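Local atomic coordinates of extracellular ligand-binding receptor (Sphaerobacter thermophilus, PDB entry 4ZPJ), a protein that probably captures a small solute outside the cell and delivers it to an ABC transporter, as substrate-binding proteins of the leucine-binding family do. Residues A125-S130 and T150-Q155; M145-T150 and P166-V171. All coordinates share one frame; numbering follows the deposited sequence.

Contact 1: residues A125-S130 and T150-Q155; sequences AGITLS and TNAGLQ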
# COMPACT_ATOMS: atom_id res chain seq x y z
N ALA A 125 -4.68 15.16 -1.22
CA ALA A 125 -4.05 13.86 -1.43
C ALA A 125 -3.34 13.47 -0.16
O ALA A 125 -2.91 14.34 0.61
CB ALA A 125 -3.04 13.92 -2.59
N GLY A 126 -3.22 12.18 0.08
CA GLY A 126 -2.41 11.70 1.17
C GLY A 126 -3.18 10.81 2.14
O GLY A 126 -3.83 9.81 1.70
N ILE A 127 -3.04 11.15 3.43
CA ILE A 127 -3.58 10.45 4.57
C ILE A 127 -2.85 9.15 4.89
O ILE A 127 -3.08 8.07 4.26
CB ILE A 127 -5.06 10.18 4.45
CG1 ILE A 127 -5.79 11.47 4.01
CG2 ILE A 127 -5.54 9.63 5.79
CD1 ILE A 127 -7.30 11.33 3.98
N THR A 128 -1.96 9.26 5.85
CA THR A 128 -1.05 8.19 6.12
C THR A 128 -1.68 7.11 7.00
O THR A 128 -1.61 5.97 6.64
CB THR A 128 0.25 8.74 6.75
OG1 THR A 128 0.78 9.71 5.85
CG2 THR A 128 1.31 7.63 6.98
N LEU A 129 -2.29 7.47 8.12
CA LEU A 129 -2.77 6.45 9.09
C LEU A 129 -4.28 6.24 9.03
O LEU A 129 -5.05 7.20 8.82
CB LEU A 129 -2.36 6.82 10.51
CG LEU A 129 -0.84 6.93 10.73
CD1 LEU A 129 -0.53 7.29 12.17
CD2 LEU A 129 -0.09 5.65 10.33
N SER A 130 -4.70 4.99 9.24
CA SER A 130 -6.10 4.65 9.24
C SER A 130 -6.85 5.39 10.31
O SER A 130 -7.96 5.86 10.06
CB SER A 130 -6.32 3.14 9.45
OG SER A 130 -5.81 2.39 8.35
N THR A 150 -3.50 8.00 -0.36
CA THR A 150 -2.31 7.36 -0.89
C THR A 150 -1.75 6.27 0.03
O THR A 150 -0.82 5.54 -0.36
CB THR A 150 -1.22 8.41 -1.20
OG1 THR A 150 -0.94 9.19 -0.02
CG2 THR A 150 -1.71 9.38 -2.27
N ASN A 151 -2.29 6.13 1.23
CA ASN A 151 -1.78 5.06 2.10
C ASN A 151 -2.83 4.40 2.92
O ASN A 151 -3.21 3.32 2.58
CB ASN A 151 -0.61 5.53 2.97
CG ASN A 151 0.09 4.39 3.66
OD1 ASN A 151 0.72 3.51 3.00
ND2 ASN A 151 -0.12 4.30 4.94
N ALA A 152 -3.32 5.05 3.97
CA ALA A 152 -4.33 4.51 4.89
C ALA A 152 -5.20 3.39 4.30
O ALA A 152 -6.08 3.64 3.48
CB ALA A 152 -5.22 5.64 5.37
N GLY A 153 -4.98 2.15 4.73
CA GLY A 153 -5.56 0.98 4.05
C GLY A 153 -6.85 0.50 4.72
O GLY A 153 -7.45 -0.51 4.30
N LEU A 154 -7.25 1.21 5.77
CA LEU A 154 -8.56 1.01 6.45
C LEU A 154 -9.67 0.44 5.54
O LEU A 154 -10.16 1.13 4.63
CB LEU A 154 -9.05 2.35 7.04
CG LEU A 154 -10.30 2.27 7.92
CD1 LEU A 154 -10.03 1.42 9.16
CD2 LEU A 154 -10.81 3.65 8.34
N GLN A 155 -10.07 -0.79 5.79
CA GLN A 155 -10.92 -1.48 4.83
C GLN A 155 -12.24 -0.77 4.62
O GLN A 155 -12.67 -0.59 3.49
CB GLN A 155 -11.18 -2.92 5.25
CG GLN A 155 -10.14 -3.93 4.76
CD GLN A 155 -10.41 -5.33 5.31
OE1 GLN A 155 -11.32 -5.49 6.13
NE2 GLN A 155 -9.62 -6.34 4.89
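Residues 125-130 and 150-155 run out of two neighbouring parallel strands in nearly the same direction, 14° apart, and backbone bonds join them where the strands end: Thr150 N donates to Gly126 O (2.8 Å) in the carbonyl plane, on a lone pair, and Ala152 N to Ile127 O (3.0 Å). Asn151 adds a side-chain bond one residue further along 125-130. Its CG stands anti to the backbone N (chi1 -169°), which carries ND2 to Thr128 O at 2.8 Å; the N-H points almost straight at a lone pair, and the acceptor lies in the amide plane. OD1 takes a weak bond from Asn70 ND2. An alanine here would remove both ends of the amide, and the hold of 150-155 on the chain at Thr128 would probably be weaker. Ala152 CB lies 3.4 Å from Ile127 O and 4.0 Å from Ile127 CG2. At the far end Ser130 OG, anti to its carbonyl carbon, receives a weak bond from Leu154 N (3.2 Å) and rests beside Leu154 CB. Main-chain carbonyls at and just past the strand ends are thus met by amide donors of the adjacent loop, which extends strand pairing into irregular chain.

Contact 2: residues M145-T150 and P166-V171; sequences MPTIVT and PYLFRV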
# COMPACT_ATOMS: atom_id res chain seq x y z
N MSE A 145 -15.02 17.69 -0.61
CA MSE A 145 -13.63 17.81 -1.02
C MSE A 145 -13.12 16.54 -1.65
O MSE A 145 -12.99 15.50 -0.97
CB MSE A 145 -12.84 18.04 0.25
CG MSE A 145 -11.34 18.10 0.03
SE MSE A 145 -10.75 19.59 -1.14
CE MSE A 145 -11.83 21.02 -0.31
N PRO A 146 -12.76 16.62 -2.94
CA PRO A 146 -12.17 15.47 -3.58
C PRO A 146 -10.88 15.09 -2.93
O PRO A 146 -10.04 15.95 -2.63
CB PRO A 146 -11.96 15.94 -5.04
CG PRO A 146 -12.93 17.07 -5.19
CD PRO A 146 -12.84 17.76 -3.85
N THR A 147 -10.73 13.82 -2.63
CA THR A 147 -9.66 13.35 -1.75
C THR A 147 -9.05 12.09 -2.35
O THR A 147 -9.78 11.19 -2.74
CB THR A 147 -10.24 13.03 -0.37
OG1 THR A 147 -10.82 14.21 0.19
CG2 THR A 147 -9.16 12.53 0.51
N ILE A 148 -7.73 12.06 -2.46
CA ILE A 148 -7.02 10.91 -3.01
C ILE A 148 -6.18 10.29 -1.87
O ILE A 148 -5.15 10.86 -1.47
CB ILE A 148 -5.99 11.29 -4.11
CG1 ILE A 148 -6.55 12.24 -5.15
CG2 ILE A 148 -5.46 10.08 -4.82
CD1 ILE A 148 -7.54 11.71 -6.06
N VAL A 149 -6.60 9.15 -1.36
CA VAL A 149 -5.87 8.48 -0.30
C VAL A 149 -4.71 7.66 -0.82
O VAL A 149 -4.90 6.75 -1.64
CB VAL A 149 -6.79 7.59 0.50
CG1 VAL A 149 -6.01 6.84 1.57
CG2 VAL A 149 -7.83 8.47 1.16
N THR A 150 -3.50 8.00 -0.36
CA THR A 150 -2.31 7.36 -0.89
C THR A 150 -1.75 6.27 0.03
O THR A 150 -0.82 5.54 -0.36
CB THR A 150 -1.22 8.41 -1.20
OG1 THR A 150 -0.94 9.19 -0.02
CG2 THR A 150 -1.71 9.38 -2.27
N PRO A 166 -18.58 9.54 -2.93
CA PRO A 166 -18.03 9.93 -4.26
C PRO A 166 -16.86 10.91 -4.17
O PRO A 166 -16.10 11.03 -5.12
CB PRO A 166 -19.18 10.59 -4.97
CG PRO A 166 -20.34 10.63 -4.02
CD PRO A 166 -19.97 9.94 -2.73
N TYR A 167 -16.69 11.59 -3.05
CA TYR A 167 -15.53 12.45 -2.87
C TYR A 167 -14.25 11.69 -2.49
O TYR A 167 -13.18 12.24 -2.65
CB TYR A 167 -15.84 13.58 -1.87
CG TYR A 167 -16.94 14.46 -2.36
CD1 TYR A 167 -16.69 15.42 -3.33
CD2 TYR A 167 -18.22 14.36 -1.87
CE1 TYR A 167 -17.71 16.22 -3.82
CE2 TYR A 167 -19.25 15.16 -2.36
CZ TYR A 167 -18.99 16.07 -3.34
OH TYR A 167 -19.99 16.88 -3.83
N LEU A 168 -14.34 10.41 -2.07
CA LEU A 168 -13.17 9.64 -1.62
C LEU A 168 -12.71 8.59 -2.63
O LEU A 168 -13.49 7.77 -3.06
CB LEU A 168 -13.46 8.92 -0.30
CG LEU A 168 -14.03 9.84 0.79
CD1 LEU A 168 -14.42 9.05 2.04
CD2 LEU A 168 -13.05 10.94 1.12
N PHE A 169 -11.44 8.67 -2.98
CA PHE A 169 -10.79 7.72 -3.85
C PHE A 169 -9.61 7.17 -3.11
O PHE A 169 -8.96 7.89 -2.34
CB PHE A 169 -10.28 8.43 -5.13
CG PHE A 169 -11.36 9.03 -5.98
CD1 PHE A 169 -11.92 10.27 -5.65
CD2 PHE A 169 -11.77 8.40 -7.10
CE1 PHE A 169 -12.93 10.82 -6.43
CE2 PHE A 169 -12.76 8.97 -7.94
CZ PHE A 169 -13.34 10.18 -7.60
N ARG A 170 -9.26 5.93 -3.39
CA ARG A 170 -8.07 5.35 -2.80
C ARG A 170 -7.21 4.72 -3.84
O ARG A 170 -7.70 3.92 -4.65
CB ARG A 170 -8.47 4.34 -1.72
CG ARG A 170 -7.29 3.67 -1.07
CD ARG A 170 -7.54 3.42 0.41
NE ARG A 170 -8.50 2.39 0.59
CZ ARG A 170 -9.03 2.01 1.74
NH1 ARG A 170 -8.69 2.60 2.90
NH2 ARG A 170 -9.89 1.01 1.75
N VAL A 171 -5.91 5.06 -3.86
CA VAL A 171 -5.02 4.56 -4.93
C VAL A 171 -4.00 3.57 -4.38
O VAL A 171 -3.17 3.04 -5.14
CB VAL A 171 -4.26 5.68 -5.65
CG1 VAL A 171 -5.21 6.63 -6.35
CG2 VAL A 171 -3.38 6.44 -4.69
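Strands 147-149 and 168-170 are adjacent parallel strands of a beta-alpha-beta unit, with helix 156-159 in the connection, and they form one margin of the Rossmann-like sheet of a periplasmic binding protein lobe. Four backbone bonds alternate between them. Thr147 N reaches Tyr167 O, Phe169 N returns to Thr147 O, and Val149 N meets Phe169 O at 2.8 Å in an almost straight bond (177°); Val171 N closes the series on Val149 O at 3.0 Å. The strand directions differ by 26°.

The two side chains of each pair share a face, and successive pairs alternate. On one face, Thr147 and Leu168 run side by side, Leu168 CD2 resting 3.8 Å from Thr147 CB, and Val149 CG1 lies along the aliphatic part of Arg170, 3.9 Å from its CD. On the face of Ile148 and Phe169 the Ile148 side chain crosses obliquely that of Val171, from the loop just after the strand, with CG2 3.8 Å from Val171 CG1, while the Phe169 ring turns its edge to Thr147 O, which lies in the ring plane.

Farther out, Leu157 of helix 156-159 packs on Val149, Leu168 and Arg170, and Leu369 of helix 362-371 packs on Ile148 and Phe169, so a helix lies against each face. Arg170 bends at chi2 and chi3, and its guanidinium is held by Leu154 O and Ala152 O through NH1 and by Thr158 OG1 through NH2. At the start of the first strand, Thr147 OG1, anti to its carbonyl carbon, donates back to Met145 O at 2.8 Å, from above the carbonyl plane.

From the N terminus the chain enters contact 1 at 125-130, passes through helix 130-142 and lays down strand 147-149, which, with its flanking residues, supplies the 145-150 side of contact 2. It then runs straight into 150-155, closing the loop of contact 1, and only after helix 156-159 does 166-171 close that of contact 2. The segments therefore alternate and the two loops cross, sharing Thr150. Strand 147-149 sits between strands 123-126 and 168-170, and Gly126 N bonds Ile148 O across the pair 123-126 and 147-149. The Arg170 side chain of contact 2 ties the outermost strand to the 150-155 loop of contact 1.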